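Side-chain contacts in ribonucleoside-diphosphate reductase (Pseudomonas aeruginosa, PDB 5IM3), which probably reduces ribonucleoside diphosphates to the corresponding deoxyribonucleotides, the precursors of DNA synthesis, and binds dATP as an allosteric enzyme: residues 865-868 and 869-872; 840-843 and 844-848. All coordinates share one frame; numbering follows the deposited sequence.

Interaction 1: 865-868 and 869-872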
loop_
_atom_site.group_PDB
_atom_site.type_symbol
_atom_site.label_atom_id
_atom_site.label_comp_id
_atom_site.label_asym_id
_atom_site.label_seq_id
_atom_site.Cartn_x
_atom_site.Cartn_y
_atom_site.Cartn_z
ATOM N N ARG A 865 -31.732 26.120 -7.906
ATOM C CA ARG A 865 -32.696 27.211 -7.970
ATOM C C ARG A 865 -32.679 27.910 -9.320
ATOM O O ARG A 865 -33.712 28.433 -9.752
ATOM C CB ARG A 865 -32.432 28.215 -6.852
ATOM C CG ARG A 865 -32.992 27.770 -5.517
ATOM C CD ARG A 865 -32.070 28.181 -4.412
ATOM N NE ARG A 865 -32.514 27.721 -3.102
ATOM C CZ ARG A 865 -33.357 28.385 -2.318
ATOM N NH1 ARG A 865 -33.876 29.540 -2.714
ATOM N NH2 ARG A 865 -33.692 27.884 -1.137
ATOM N N ARG A 866 -31.531 27.939 -9.997
ATOM C CA ARG A 866 -31.512 28.451 -11.361
ATOM C C ARG A 866 -32.328 27.555 -12.282
ATOM O O ARG A 866 -33.035 28.044 -13.170
ATOM C CB ARG A 866 -30.072 28.575 -11.860
ATOM C CG ARG A 866 -29.322 29.765 -11.280
ATOM C CD ARG A 866 -27.959 29.937 -11.933
ATOM N NE ARG A 866 -27.076 28.817 -11.618
ATOM C CZ ARG A 866 -26.186 28.810 -10.630
ATOM N NH1 ARG A 866 -26.031 29.873 -9.849
ATOM N NH2 ARG A 866 -25.441 27.733 -10.426
ATOM N N GLN A 867 -32.261 26.239 -12.062
ATOM C CA GLN A 867 -32.964 25.287 -12.913
ATOM C C GLN A 867 -34.478 25.399 -12.797
ATOM O O GLN A 867 -35.192 24.868 -13.653
ATOM C CB GLN A 867 -32.526 23.860 -12.567
ATOM C CG GLN A 867 -32.988 22.799 -13.560
ATOM C CD GLN A 867 -32.571 23.109 -14.985
ATOM O OE1 GLN A 867 -31.404 22.972 -15.346
ATOM N NE2 GLN A 867 -33.528 23.536 -15.802
ATOM N N LYS A 868 -34.990 26.070 -11.764
ATOM C CA LYS A 868 -36.435 26.232 -11.645
ATOM C C LYS A 868 -36.990 27.098 -12.760
ATOM O O LYS A 868 -38.165 26.969 -13.121
ATOM C CB LYS A 868 -36.795 26.860 -10.307
ATOM C CG LYS A 868 -36.074 26.267 -9.125
ATOM C CD LYS A 868 -36.591 26.846 -7.819
ATOM C CE LYS A 868 -36.542 28.371 -7.792
ATOM N NZ LYS A 868 -37.103 28.921 -6.531
ATOM N N TRP A 869 -36.171 27.995 -13.301
ATOM C CA TRP A 869 -36.615 28.964 -14.285
ATOM C C TRP A 869 -36.130 28.653 -15.692
ATOM O O TRP A 869 -36.654 29.227 -16.653
ATOM C CB TRP A 869 -36.137 30.361 -13.874
ATOM C CG TRP A 869 -36.406 30.658 -12.429
ATOM C CD1 TRP A 869 -35.495 30.693 -11.412
ATOM C CD2 TRP A 869 -37.678 30.943 -11.836
ATOM N NE1 TRP A 869 -36.119 30.991 -10.226
ATOM C CE2 TRP A 869 -37.461 31.146 -10.458
ATOM C CE3 TRP A 869 -38.978 31.047 -12.335
ATOM C CZ2 TRP A 869 -38.495 31.454 -9.576
ATOM C CZ3 TRP A 869 -40.004 31.353 -11.458
ATOM C CH2 TRP A 869 -39.756 31.551 -10.094
ATOM N N ILE A 870 -35.159 27.763 -15.838
ATOM C CA ILE A 870 -34.584 27.432 -17.133
ATOM C C ILE A 870 -35.382 26.282 -17.735
ATOM O O ILE A 870 -35.671 25.289 -17.053
ATOM C CB ILE A 870 -33.096 27.071 -16.984
ATOM C CG1 ILE A 870 -32.326 28.268 -16.411
ATOM C CG2 ILE A 870 -32.500 26.633 -18.317
ATOM C CD1 ILE A 870 -30.901 27.961 -16.003
ATOM N N ASP A 871 -35.757 26.419 -19.010
ATOM C CA ASP A 871 -36.506 25.350 -19.667
ATOM C C ASP A 871 -35.600 24.224 -20.152
ATOM O O ASP A 871 -36.047 23.077 -20.225
ATOM C CB ASP A 871 -37.344 25.898 -20.831
ATOM C CG ASP A 871 -36.607 26.929 -21.665
ATOM O OD1 ASP A 871 -35.389 27.110 -21.472
ATOM O OD2 ASP A 871 -37.256 27.564 -22.519
ATOM N N GLN A 872 -34.344 24.510 -20.468
ATOM C CA GLN A 872 -33.365 23.483 -20.804
ATOM C C GLN A 872 -32.547 23.161 -19.550
ATOM O O GLN A 872 -33.162 22.902 -18.512
ATOM C CB GLN A 872 -32.543 23.933 -22.012
ATOM C CG GLN A 872 -33.371 24.313 -23.225
ATOM C CD GLN A 872 -32.576 24.230 -24.514
ATOM O OE1 GLN A 872 -32.020 23.182 -24.849
ATOM N NE2 GLN A 872 -32.514 25.337 -25.240
#

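Interaction 2: 840-843 and 844-848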
loop_
_atom_site.group_PDB
_atom_site.type_symbol
_atom_site.label_atom_id
_atom_site.label_comp_id
_atom_site.label_asym_id
_atom_site.label_seq_id
_atom_site.Cartn_x
_atom_site.Cartn_y
_atom_site.Cartn_z
ATOM N N ILE A 840 -5.638 39.217 5.930
ATOM C CA ILE A 840 -6.909 39.416 5.229
ATOM C C ILE A 840 -8.055 39.085 6.182
ATOM O O ILE A 840 -8.060 37.994 6.774
ATOM C CB ILE A 840 -6.970 38.555 3.972
ATOM C CG1 ILE A 840 -6.155 39.227 2.863
ATOM C CG2 ILE A 840 -8.420 38.338 3.515
ATOM C CD1 ILE A 840 -6.327 38.570 1.484
ATOM N N PRO A 841 -9.031 39.975 6.355
ATOM C CA PRO A 841 -10.141 39.676 7.266
ATOM C C PRO A 841 -11.012 38.546 6.740
ATOM O O PRO A 841 -10.991 38.199 5.558
ATOM C CB PRO A 841 -10.917 40.997 7.332
ATOM C CG PRO A 841 -10.569 41.706 6.070
ATOM C CD PRO A 841 -9.156 41.316 5.757
ATOM N N GLN A 842 -11.798 37.972 7.654
ATOM C CA GLN A 842 -12.536 36.755 7.337
ATOM C C GLN A 842 -13.601 36.995 6.275
ATOM O O GLN A 842 -13.932 36.074 5.520
ATOM C CB GLN A 842 -13.172 36.181 8.606
ATOM C CG GLN A 842 -13.707 34.762 8.445
ATOM C CD GLN A 842 -12.617 33.755 8.126
ATOM O OE1 GLN A 842 -11.496 33.858 8.625
ATOM N NE2 GLN A 842 -12.942 32.777 7.287
ATOM N N ASP A 843 -14.147 38.211 6.195
ATOM C CA ASP A 843 -15.156 38.492 5.177
ATOM C C ASP A 843 -14.574 38.388 3.772
ATOM O O ASP A 843 -15.285 38.007 2.833
ATOM C CB ASP A 843 -15.761 39.878 5.395
ATOM C CG ASP A 843 -14.757 40.990 5.179
ATOM O OD1 ASP A 843 -13.627 40.880 5.698
ATOM O OD2 ASP A 843 -15.099 41.971 4.484
ATOM N N LEU A 844 -13.293 38.724 3.604
ATOM C CA LEU A 844 -12.649 38.587 2.302
ATOM C C LEU A 844 -12.128 37.177 2.065
ATOM O O LEU A 844 -12.074 36.731 0.915
ATOM C CB LEU A 844 -11.508 39.599 2.166
ATOM C CG LEU A 844 -11.858 40.912 1.460
ATOM C CD1 LEU A 844 -13.163 41.493 1.986
ATOM C CD2 LEU A 844 -10.724 41.922 1.622
ATOM N N LYS A 845 -11.733 36.465 3.123
ATOM C CA LYS A 845 -11.369 35.061 2.959
ATOM C C LYS A 845 -12.541 34.262 2.401
ATOM O O LYS A 845 -12.351 33.347 1.591
ATOM C CB LYS A 845 -10.907 34.472 4.292
ATOM C CG LYS A 845 -9.523 34.922 4.744
ATOM C CD LYS A 845 -9.056 34.110 5.944
ATOM C CE LYS A 845 -7.590 34.346 6.248
ATOM N NZ LYS A 845 -7.339 35.730 6.727
ATOM N N ASP A 846 -13.763 34.600 2.820
ATOM C CA ASP A 846 -14.950 33.913 2.323
ATOM C C ASP A 846 -15.324 34.386 0.923
ATOM O O ASP A 846 -15.660 33.571 0.056
ATOM C CB ASP A 846 -16.120 34.133 3.283
ATOM C CG ASP A 846 -15.849 33.579 4.668
ATOM O OD1 ASP A 846 -15.079 32.599 4.772
ATOM O OD2 ASP A 846 -16.403 34.118 5.651
ATOM N N LEU A 847 -15.266 35.698 0.685
ATOM C CA LEU A 847 -15.697 36.241 -0.598
ATOM C C LEU A 847 -14.790 35.793 -1.733
ATOM O O LEU A 847 -15.255 35.638 -2.868
ATOM C CB LEU A 847 -15.740 37.768 -0.530
ATOM C CG LEU A 847 -16.070 38.488 -1.841
ATOM C CD1 LEU A 847 -17.454 38.106 -2.334
ATOM C CD2 LEU A 847 -15.955 39.992 -1.650
ATOM N N TYR A 848 -13.506 35.586 -1.459
ATOM C CA TYR A 848 -12.547 35.168 -2.469
ATOM C C TYR A 848 -12.091 33.732 -2.256
ATOM O O TYR A 848 -10.983 33.352 -2.634
ATOM C CB TYR A 848 -11.376 36.142 -2.514
ATOM C CG TYR A 848 -11.838 37.447 -3.100
ATOM C CD1 TYR A 848 -11.852 37.640 -4.466
ATOM C CD2 TYR A 848 -12.323 38.459 -2.294
ATOM C CE1 TYR A 848 -12.300 38.816 -5.013
ATOM C CE2 TYR A 848 -12.772 39.637 -2.832
ATOM C CZ TYR A 848 -12.763 39.813 -4.193
ATOM O OH TYR A 848 -13.212 40.992 -4.740
#

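Interaction 1: 865-868 and 869-872
Lys868 lies alongside Trp869 where helix 856-866 of the barrel domain gives way to the loop leading to strand 878-881. This is the tight part of the contact: Lys868 CB sits over the face of the five-membered ring of Trp869, 4.1 Å from its centroid and 7° off the normal, a CH-pi contact. A bend at chi3 (-54°) folds the rest of the lysine chain back along the indole, with Lys868 CE 3.6 Å from Trp869 NE1. Asp686 of helix 679-707 serves both side chains, in a salt bridge with Lys868 NZ and a hydrogen bond from Trp869 NE1; Asp743 gives the ammonium a second carboxylate. The backbone turn is held by Trp869 N, bonded to Arg866 O at 3.1 Å. Ile870 CG1 packs on Arg866 O at 3.3 Å, whereas Ile870 CD1 meets Arg866 CB more loosely, at 4.3 Å. The side chain of partly exposed Arg865 takes no close part, although Arg865 O lies 3.3 Å from Trp869 CD1. On the buried loop side, Gln872 O accepts Lys901 NZ and also Gln867 NE2, which a bend at chi2 (55°) brings to 2.8 Å, tilted from the carbonyl plane.

Interaction 2: 840-843 and 844-848
From Pro841 at the N-cap position, the first turn of helix 842-847 in the barrel domain closes through Pro841 O, which accepts Lys845 N at 3.1 Å and Leu844 N in a weaker bond, before Gln842 O takes Asp846 N and Asp843 O takes Leu847 N in regular helical steps. On the buried side Ile840 meets Leu844 at about a right angle, its CG2 branch 3.6 Å from Leu844 CB and also against Lys845 CG. Helix 807-815 touches this flank through Leu813, which packs on Ile840. The lysine chain runs extended from Lys845 CB to CE and turns only at chi4 (68°), which brings NZ back over the segment before the helix. There NZ is hydrogen-bonded to Ile837 O and also faces Ile840 O, but the modelled 2.4 Å from Lys845 NZ to Ile840 O is too short to be reliable, and that bond is doubtful. The outer side is more exposed, and its side-chain link across the turn is weak. Gln842, which a crystal neighbour also touches, lays its OE1 3.6 Å from Lys845 CD, and its NE2 makes a weak bond of 3.3 Å to Asp846 OD1, the amide and carboxylate planes 60° apart. Asp843, held by a salt bridge from its OD2 to Arg816, places CG between its own backbone N and carbonyl carbon (chi1 66°), a rotamer that sets the carboxylate beside Leu844. Asp843 OD2 lies 3.2 Å from Leu844 CD1.

In the fold
Following the chain from the N terminus, interaction 2 comes first and closes the opening turn of helix 842-847; interaction 1 follows at the far end of the next helix, 856-866. Each closes a local turn, and since the two stand in series they neither nest nor cross. Their centres are 30 Å apart and their nearest atoms about 14 Å, without touching. Interaction 2 sets its short helix against helix 807-815; at the end of that helix, apart from the contact itself, Tyr848 stacks on Tyr670. Interaction 1 brings the end of helix 856-866 against helices 679-707 and 724-735 before the chain enters strand 878-881. Both belong to the barrel domain and lie away from the dATP sites.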